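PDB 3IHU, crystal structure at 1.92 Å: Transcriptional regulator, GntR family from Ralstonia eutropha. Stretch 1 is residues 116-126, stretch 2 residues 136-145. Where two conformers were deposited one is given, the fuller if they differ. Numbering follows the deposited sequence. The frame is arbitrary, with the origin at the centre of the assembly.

Stretch 1 (116-126) QALRASVQALV
Stretch 2, residues 136-145: TFSNARRHFY

No hydrogen bond crosses between these two stretches; the one polar side chain at the centre of the contact, Ser 121, turns back on its own helix instead. In the p rotamer (chi1 71°), its OG donates to Leu 118 O at 2.7 Å, leaving OG 3.3 Å from Phe 144 CD1, at the ring edge. Both stretches are helical throughout, with phi/psi near -62/-43, and run nearly antiparallel (160°), their axes approaching to 8.6 Å. In register, CA atoms lie 5.3 Å apart at Ser 121 and Phe 144, and 5.6 Å at Leu 125 and Phe 137. Ala 124 and Ala 140 both point CB toward the other stretch and meet CB to CB at 3.7 Å, with no side chain beyond CB between them there.

Phe 144 (t, chi2 61°) is a knob among Leu 118 (t, p), Ser 121, Val 122 (t) and Leu 125. Leu 118 CD1 lies 3.7 Å from Phe 144 CD1, Val 122 CG2 3.9 Å from Phe 144 CE1, and Leu 125 CD1 covers one ring face, 4.1 Å from Phe 144 CG. Leu 125 (m, t) is the most extensively covered residue; its CD2 makes a CH-pi contact over the face of Phe 137 (t, chi2 83°), 3.6 Å from Phe 137 CE1, and lies 3.8 Å from Ala 140 CB. At the exposed margin, His 143 (t, chi2 51°) places CD2 3.6 Å from Ser 121 CB. The contact buries 492 Å², both sides summed.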

# COMPACT_ATOMS: atom_id res chain seq x y z
N GLN A 116 -1.73 2.41 -21.11
CA GLN A 116 -0.59 1.54 -21.40
C GLN A 116 0.19 1.20 -20.17
O GLN A 116 0.59 0.04 -19.98
CB GLN A 116 0.37 2.17 -22.42
CG GLN A 116 -0.19 2.21 -23.83
CD GLN A 116 0.83 2.67 -24.87
OE1 GLN A 116 2.00 2.95 -24.56
NE2 GLN A 116 0.39 2.74 -26.11
N ALA A 117 0.44 2.20 -19.34
CA ALA A 117 1.04 1.98 -18.02
C ALA A 117 0.18 1.06 -17.17
O ALA A 117 0.70 0.17 -16.53
CB ALA A 117 1.27 3.32 -17.31
N LEU A 118 -1.12 1.24 -17.17
CA LEU A 118 -1.99 0.45 -16.29
C LEU A 118 -1.99 -1.01 -16.75
O LEU A 118 -1.77 -1.95 -15.97
CB LEU A 118 -3.41 1.06 -16.18
CG LEU A 118 -4.22 0.43 -15.07
CD1 LEU A 118 -3.69 0.99 -13.69
CD2 LEU A 118 -5.74 0.63 -15.28
N ARG A 119 -2.16 -1.21 -18.06
CA ARG A 119 -2.11 -2.56 -18.66
C ARG A 119 -0.75 -3.21 -18.43
O ARG A 119 -0.67 -4.39 -18.08
CB ARG A 119 -2.50 -2.49 -20.16
CG ARG A 119 -4.01 -2.11 -20.38
CD ARG A 119 -4.47 -2.26 -21.87
NE ARG A 119 -5.85 -1.83 -22.11
CZ ARG A 119 -6.94 -2.51 -21.73
NH1 ARG A 119 -6.86 -3.69 -21.08
NH2 ARG A 119 -8.14 -2.03 -22.01
N ALA A 120 0.32 -2.44 -18.56
CA ALA A 120 1.64 -2.99 -18.30
C ALA A 120 1.79 -3.41 -16.83
O ALA A 120 2.34 -4.49 -16.54
CB ALA A 120 2.74 -1.99 -18.69
N SER A 121 1.29 -2.57 -15.90
CA SER A 121 1.43 -2.86 -14.52
C SER A 121 0.70 -4.15 -14.25
O SER A 121 1.18 -4.97 -13.46
CB SER A 121 0.90 -1.72 -13.61
OG SER A 121 -0.51 -1.63 -13.66
N VAL A 122 -0.45 -4.34 -14.89
CA VAL A 122 -1.22 -5.59 -14.67
C VAL A 122 -0.43 -6.82 -15.17
O VAL A 122 -0.34 -7.84 -14.45
CB VAL A 122 -2.67 -5.55 -15.26
CG1 VAL A 122 -3.43 -6.92 -15.10
CG2 VAL A 122 -3.45 -4.51 -14.53
N GLN A 123 0.17 -6.75 -16.37
CA GLN A 123 1.00 -7.84 -16.91
C GLN A 123 2.08 -8.23 -15.92
O GLN A 123 2.34 -9.42 -15.65
CB GLN A 123 1.62 -7.41 -18.26
CG GLN A 123 0.55 -7.12 -19.37
CD GLN A 123 1.07 -6.26 -20.53
OE1 GLN A 123 0.41 -5.32 -20.97
NE2 GLN A 123 2.24 -6.61 -21.04
N ALA A 124 2.74 -7.21 -15.35
CA ALA A 124 3.81 -7.45 -14.36
C ALA A 124 3.30 -8.12 -13.05
O ALA A 124 4.03 -8.90 -12.42
CB ALA A 124 4.53 -6.12 -14.00
N LEU A 125 2.10 -7.76 -12.60
CA LEU A 125 1.50 -8.47 -11.48
C LEU A 125 1.30 -9.97 -11.81
O LEU A 125 1.64 -10.84 -10.98
CB LEU A 125 0.16 -7.85 -11.04
CG LEU A 125 0.33 -6.52 -10.33
CD1 LEU A 125 -0.97 -5.72 -10.41
CD2 LEU A 125 0.87 -6.71 -8.89
N VAL A 126 0.75 -10.25 -12.99
CA VAL A 126 0.46 -11.63 -13.41
C VAL A 126 1.77 -12.47 -13.46
O VAL A 126 1.83 -13.58 -12.93
CB VAL A 126 -0.24 -11.71 -14.79
CG1 VAL A 126 -0.30 -13.18 -15.28
CG2 VAL A 126 -1.66 -11.11 -14.72
N THR A 136 8.94 -8.58 -6.50
CA THR A 136 8.51 -7.99 -7.77
C THR A 136 6.99 -7.82 -7.78
O THR A 136 6.47 -6.91 -8.39
CB THR A 136 8.89 -8.84 -8.99
OG1 THR A 136 8.32 -10.15 -8.84
CG2 THR A 136 10.42 -8.96 -9.14
N PHE A 137 6.27 -8.67 -7.08
CA PHE A 137 4.82 -8.51 -7.02
C PHE A 137 4.52 -7.23 -6.26
O PHE A 137 3.71 -6.43 -6.70
CB PHE A 137 4.13 -9.71 -6.37
CG PHE A 137 2.63 -9.67 -6.46
CD1 PHE A 137 1.99 -10.11 -7.59
CD2 PHE A 137 1.85 -9.16 -5.42
CE1 PHE A 137 0.60 -10.05 -7.68
CE2 PHE A 137 0.49 -9.09 -5.51
CZ PHE A 137 -0.15 -9.55 -6.65
N SER A 138 5.19 -7.03 -5.12
CA SER A 138 4.98 -5.82 -4.33
C SER A 138 5.31 -4.58 -5.11
O SER A 138 4.60 -3.58 -4.98
CB SER A 138 5.80 -5.80 -3.06
OG SER A 138 5.27 -6.69 -2.13
N ASN A 139 6.34 -4.65 -5.93
CA ASN A 139 6.78 -3.47 -6.69
C ASN A 139 5.78 -3.20 -7.81
O ASN A 139 5.48 -2.05 -8.12
CB ASN A 139 8.20 -3.61 -7.30
CG ASN A 139 9.33 -3.87 -6.24
OD1 ASN A 139 9.22 -3.53 -5.08
ND2 ASN A 139 10.41 -4.48 -6.70
N ALA A 140 5.29 -4.25 -8.47
CA ALA A 140 4.31 -4.04 -9.53
C ALA A 140 3.00 -3.57 -8.87
O ALA A 140 2.30 -2.77 -9.42
CB ALA A 140 4.08 -5.31 -10.38
N ARG A 141 2.68 -4.06 -7.67
CA ARG A 141 1.51 -3.56 -6.95
C ARG A 141 1.62 -2.05 -6.73
O ARG A 141 0.70 -1.28 -7.05
CB ARG A 141 1.29 -4.29 -5.63
CG ARG A 141 -0.05 -3.84 -4.92
CD ARG A 141 0.00 -4.02 -3.41
NE ARG A 141 0.99 -3.15 -2.77
CZ ARG A 141 0.88 -1.83 -2.62
NH1 ARG A 141 -0.15 -1.14 -3.12
NH2 ARG A 141 1.85 -1.16 -2.03
N ARG A 142 2.75 -1.62 -6.18
CA ARG A 142 2.94 -0.20 -5.96
C ARG A 142 2.75 0.59 -7.28
O ARG A 142 2.04 1.60 -7.28
CB ARG A 142 4.29 0.08 -5.27
CG ARG A 142 4.30 1.32 -4.38
CD ARG A 142 5.51 1.40 -3.39
NE ARG A 142 5.46 0.42 -2.30
CZ ARG A 142 4.76 0.56 -1.16
NH1 ARG A 142 4.02 1.63 -0.94
NH2 ARG A 142 4.81 -0.40 -0.25
N HIS A 143 3.35 0.12 -8.38
CA HIS A 143 3.20 0.77 -9.66
C HIS A 143 1.75 0.87 -10.17
O HIS A 143 1.32 1.89 -10.73
CB HIS A 143 4.09 0.04 -10.71
CG HIS A 143 4.12 0.72 -12.03
ND1 HIS A 143 4.41 2.07 -12.16
CD2 HIS A 143 3.92 0.26 -13.29
CE1 HIS A 143 4.37 2.40 -13.44
NE2 HIS A 143 4.08 1.32 -14.14
N PHE A 144 1.00 -0.21 -9.98
CA PHE A 144 -0.41 -0.26 -10.32
C PHE A 144 -1.18 0.84 -9.58
O PHE A 144 -1.89 1.64 -10.19
CB PHE A 144 -0.93 -1.63 -9.88
CG PHE A 144 -2.36 -1.85 -10.13
CD1 PHE A 144 -2.87 -1.80 -11.40
CD2 PHE A 144 -3.22 -2.14 -9.09
CE1 PHE A 144 -4.20 -2.06 -11.63
CE2 PHE A 144 -4.56 -2.40 -9.32
CZ PHE A 144 -5.04 -2.35 -10.61
N TYR A 145 -0.97 0.91 -8.26
CA TYR A 145 -1.65 1.92 -7.42
C TYR A 145 -1.25 3.31 -7.83
O TYR A 145 -2.10 4.19 -7.95
CB TYR A 145 -1.36 1.69 -5.94
CG TYR A 145 -2.28 0.68 -5.30
CD1 TYR A 145 -2.28 -0.64 -5.67
CD2 TYR A 145 -3.15 1.06 -4.26
CE1 TYR A 145 -3.12 -1.55 -5.09
CE2 TYR A 145 -4.00 0.14 -3.69
CZ TYR A 145 -3.98 -1.14 -4.09
OH TYR A 145 -4.83 -1.99 -3.48